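Local atomic coordinates of sortase family protein (Clostridium perfringens, PDB entry 6IXZ), a protein that probably acts as a class C sortase, a cysteine transpeptidase of the kind that joins pilin subunits into pili on the bacterial surface. Residues I55-Y63 / P74-I83. Sequence-based numbering, arbitrary orientation.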
loop_
_atom_site.group_PDB
_atom_site.type_symbol
_atom_site.label_atom_id
_atom_site.label_comp_id
_atom_site.label_asym_id
_atom_site.label_seq_id
_atom_site.Cartn_x
_atom_site.Cartn_y
_atom_site.Cartn_z
ATOM N N ILE A 55 10.226 3.940 10.612
ATOM C CA ILE A 55 9.414 4.329 9.479
ATOM C C ILE A 55 8.601 5.540 9.890
ATOM O O ILE A 55 7.880 5.507 10.881
ATOM C CB ILE A 55 8.516 3.177 9.015
ATOM C CG1 ILE A 55 9.394 1.952 8.746
ATOM C CG2 ILE A 55 7.755 3.587 7.760
ATOM C CD1 ILE A 55 8.644 0.723 8.301
ATOM N N HIS A 56 8.908 6.664 9.266
ATOM C CA HIS A 56 8.173 7.885 9.515
ATOM C C HIS A 56 7.206 8.083 8.372
ATOM O O HIS A 56 7.493 7.714 7.223
ATOM C CB HIS A 56 9.120 9.086 9.583
ATOM C CG HIS A 56 10.160 8.981 10.653
ATOM N ND1 HIS A 56 11.157 8.028 10.632
ATOM C CD2 HIS A 56 10.406 9.760 11.732
ATOM C CE1 HIS A 56 11.944 8.197 11.677
ATOM N NE2 HIS A 56 11.511 9.241 12.362
ATOM N N GLU A 57 6.078 8.704 8.676
ATOM C CA GLU A 57 5.349 9.467 7.678
ATOM C C GLU A 57 6.312 9.971 6.612
ATOM O O GLU A 57 7.292 10.650 6.924
ATOM C CB GLU A 57 4.669 10.660 8.339
ATOM C CG GLU A 57 3.166 10.526 8.461
ATOM C CD GLU A 57 2.468 11.831 8.167
ATOM O OE1 GLU A 57 3.172 12.862 8.096
ATOM O OE2 GLU A 57 1.240 11.812 7.942
ATOM N N GLY A 58 6.067 9.579 5.363
ATOM C CA GLY A 58 6.838 10.073 4.230
ATOM C C GLY A 58 7.940 9.151 3.754
ATOM O O GLY A 58 8.529 9.378 2.705
ATOM N N ASP A 59 8.224 8.096 4.503
ATOM C CA ASP A 59 9.254 7.151 4.069
ATOM C C ASP A 59 8.736 6.314 2.895
ATOM O O ASP A 59 7.556 6.045 2.812
ATOM C CB ASP A 59 9.683 6.257 5.226
ATOM C CG ASP A 59 10.515 7.006 6.285
ATOM O OD1 ASP A 59 10.867 6.380 7.307
ATOM O OD2 ASP A 59 10.753 8.228 6.130
ATOM N N VAL A 60 9.605 5.935 1.968
ATOM C CA VAL A 60 9.188 5.038 0.901
ATOM C C VAL A 60 9.605 3.608 1.221
ATOM O O VAL A 60 10.750 3.348 1.598
ATOM C CB VAL A 60 9.638 5.525 -0.498
ATOM C CG1 VAL A 60 10.432 6.814 -0.417
ATOM C CG2 VAL A 60 10.373 4.460 -1.301
ATOM N N LEU A 61 8.645 2.702 1.088
ATOM C CA LEU A 61 8.758 1.305 1.501
ATOM C C LEU A 61 9.014 0.375 0.311
ATOM O O LEU A 61 9.281 -0.815 0.481
ATOM C CB LEU A 61 7.444 0.872 2.142
ATOM C CG LEU A 61 6.883 1.778 3.234
ATOM C CD1 LEU A 61 5.535 1.248 3.700
ATOM C CD2 LEU A 61 7.871 1.856 4.384
ATOM N N GLY A 62 8.854 0.904 -0.890
ATOM C CA GLY A 62 9.035 0.115 -2.085
ATOM C C GLY A 62 8.153 0.654 -3.184
ATOM O O GLY A 62 7.818 1.852 -3.183
ATOM N N TYR A 63 7.701 -0.235 -4.066
ATOM C CA TYR A 63 6.744 0.140 -5.102
ATOM C C TYR A 63 5.726 -0.954 -5.507
ATOM O O TYR A 63 5.865 -2.140 -5.192
ATOM C CB TYR A 63 7.492 0.627 -6.342
ATOM C CG TYR A 63 8.440 -0.398 -6.916
ATOM C CD1 TYR A 63 8.092 -1.151 -8.037
ATOM C CD2 TYR A 63 9.664 -0.651 -6.304
ATOM C CE1 TYR A 63 8.954 -2.120 -8.536
ATOM C CE2 TYR A 63 10.529 -1.606 -6.796
ATOM C CZ TYR A 63 10.189 -2.312 -7.924
ATOM O OH TYR A 63 11.070 -3.248 -8.409
ATOM N N PRO A 74 5.918 4.414 -6.515
ATOM C CA PRO A 74 6.440 4.265 -5.144
ATOM C C PRO A 74 5.304 4.212 -4.163
ATOM O O PRO A 74 4.251 4.779 -4.428
ATOM C CB PRO A 74 7.264 5.538 -4.910
ATOM C CG PRO A 74 6.788 6.501 -5.943
ATOM C CD PRO A 74 6.358 5.671 -7.131
ATOM N N ILE A 75 5.538 3.559 -3.041
ATOM C CA ILE A 75 4.604 3.499 -1.922
ATOM C C ILE A 75 5.238 4.149 -0.696
ATOM O O ILE A 75 6.310 3.748 -0.245
ATOM C CB ILE A 75 4.204 2.059 -1.595
ATOM C CG1 ILE A 75 3.445 1.435 -2.762
ATOM C CG2 ILE A 75 3.311 1.998 -0.358
ATOM C CD1 ILE A 75 3.755 -0.031 -2.895
ATOM N N TYR A 76 4.609 5.231 -0.244
ATOM C CA TYR A 76 4.995 5.930 0.968
ATOM C C TYR A 76 4.204 5.350 2.155
ATOM O O TYR A 76 3.113 4.820 1.986
ATOM C CB TYR A 76 4.682 7.429 0.837
ATOM C CG TYR A 76 5.444 8.123 -0.270
ATOM C CD1 TYR A 76 4.966 8.117 -1.571
ATOM C CD2 TYR A 76 6.644 8.794 -0.018
ATOM C CE1 TYR A 76 5.630 8.777 -2.575
ATOM C CE2 TYR A 76 7.308 9.464 -1.025
ATOM C CZ TYR A 76 6.816 9.420 -2.304
ATOM O OH TYR A 76 7.489 10.034 -3.335
ATOM N N TYR A 77 4.730 5.506 3.362
ATOM C CA TYR A 77 3.891 5.380 4.537
ATOM C C TYR A 77 3.187 6.710 4.788
ATOM O O TYR A 77 3.818 7.774 4.730
ATOM C CB TYR A 77 4.681 4.979 5.788
ATOM C CG TYR A 77 3.743 4.628 6.920
ATOM C CD1 TYR A 77 3.408 5.573 7.904
ATOM C CD2 TYR A 77 3.016 3.453 6.881
ATOM C CE1 TYR A 77 2.484 5.281 8.890
ATOM C CE2 TYR A 77 2.094 3.144 7.865
ATOM C CZ TYR A 77 1.826 4.073 8.856
ATOM O OH TYR A 77 0.875 3.774 9.792
ATOM N N GLY A 78 1.892 6.623 5.080
ATOM C CA GLY A 78 1.139 7.759 5.595
ATOM C C GLY A 78 0.254 8.321 4.503
ATOM O O GLY A 78 0.419 7.981 3.344
ATOM N N THR A 79 -0.763 9.089 4.870
ATOM C CA THR A 79 -1.672 9.658 3.868
ATOM C C THR A 79 -2.072 11.092 4.205
ATOM O O THR A 79 -3.154 11.505 3.869
ATOM C CB THR A 79 -3.001 8.876 3.759
ATOM O OG1 THR A 79 -3.682 8.863 5.037
ATOM C CG2 THR A 79 -2.778 7.442 3.210
ATOM N N SER A 80 -1.211 11.854 4.857
ATOM C CA SER A 80 -1.513 13.265 5.009
ATOM C C SER A 80 -1.338 13.956 3.653
ATOM O O SER A 80 -0.727 13.411 2.728
ATOM C CB SER A 80 -0.617 13.883 6.080
ATOM O OG SER A 80 0.734 13.609 5.799
ATOM N N VAL A 81 -1.958 15.123 3.520
ATOM C CA VAL A 81 -2.144 15.789 2.241
ATOM C C VAL A 81 -0.812 16.001 1.521
ATOM O O VAL A 81 -0.688 15.741 0.329
ATOM C CB VAL A 81 -2.892 17.119 2.453
ATOM C CG1 VAL A 81 -2.903 17.945 1.179
ATOM C CG2 VAL A 81 -4.318 16.822 2.894
ATOM N N ASP A 82 0.234 16.296 2.270
ATOM C CA ASP A 82 1.544 16.492 1.659
ATOM C C ASP A 82 2.163 15.210 1.057
ATOM O O ASP A 82 2.842 15.249 0.036
ATOM C CB ASP A 82 2.490 17.130 2.662
ATOM C CG ASP A 82 2.629 16.329 3.917
ATOM O OD1 ASP A 82 3.778 15.977 4.239
ATOM O OD2 ASP A 82 1.605 16.046 4.583
ATOM N N ILE A 83 1.798 14.060 1.590
ATOM C CA ILE A 83 2.312 12.807 1.041
ATOM C C ILE A 83 1.475 12.312 -0.122
ATOM O O ILE A 83 2.016 11.843 -1.116
ATOM C CB ILE A 83 2.405 11.721 2.108
ATOM C CG1 ILE A 83 3.582 12.036 3.050
ATOM C CG2 ILE A 83 2.570 10.354 1.440
ATOM C CD1 ILE A 83 3.202 12.009 4.520
#
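Val60 and Tyr76 face each other as an antiparallel non-hydrogen-bonded pair where strand 60-63 runs against strand 74-77 at 154°, an example of how a hairpin can carry its pairing back into the turn that precedes it. Leu61 N reaches Ile75 O at 2.9 Å with an N-H...O angle of 171°, and Ile75 N returns a bond to Gly62 O. Further back, Asp59 O accepts from Tyr77 N, and Gly58 N gives to Tyr77 O at 3.0 Å, so both polar backbone atoms of Tyr77 are held by the type II turn from His56 to Asp59. That turn is braced internally by His56 N, which meets Asp59 OD1 at 2.8 Å from above the carboxylate plane.

Among the side chains, the Tyr76 ring presents its edge to the turn: Gly58 O sits at that edge, near the ring plane, 3.4 Å from Tyr76 CD2, while Val60 CG1 comes obliquely to CE2. Ile55 CG2 packs on Tyr77 CB at 3.9 Å, the two side chains crossing at about a right angle. With chi1 at -170°, the Tyr77 ring turns an edge towards Glu57 N, 4.2 Å from Tyr77 CD1. Ile75 CD1 reaches the Tyr63 backbone, 3.4 Å from Tyr63 C. Glu57, bent at chi2, brings OE2 within 2.8 Å of Ser80 OG, just ahead of helix 81-86, and its OE1 lies against Ile83 CD1.

Helix 5-18 covers Val60, Pro74 and Tyr76, whereas Leu61, Ile75 and Tyr77 rest on Val90 of strand 88-90. Backbone bonds from Tyr76 to Val88 and Val90, and from Leu61 to Leu136, tie this first hairpin into the beta barrel of the sortase fold.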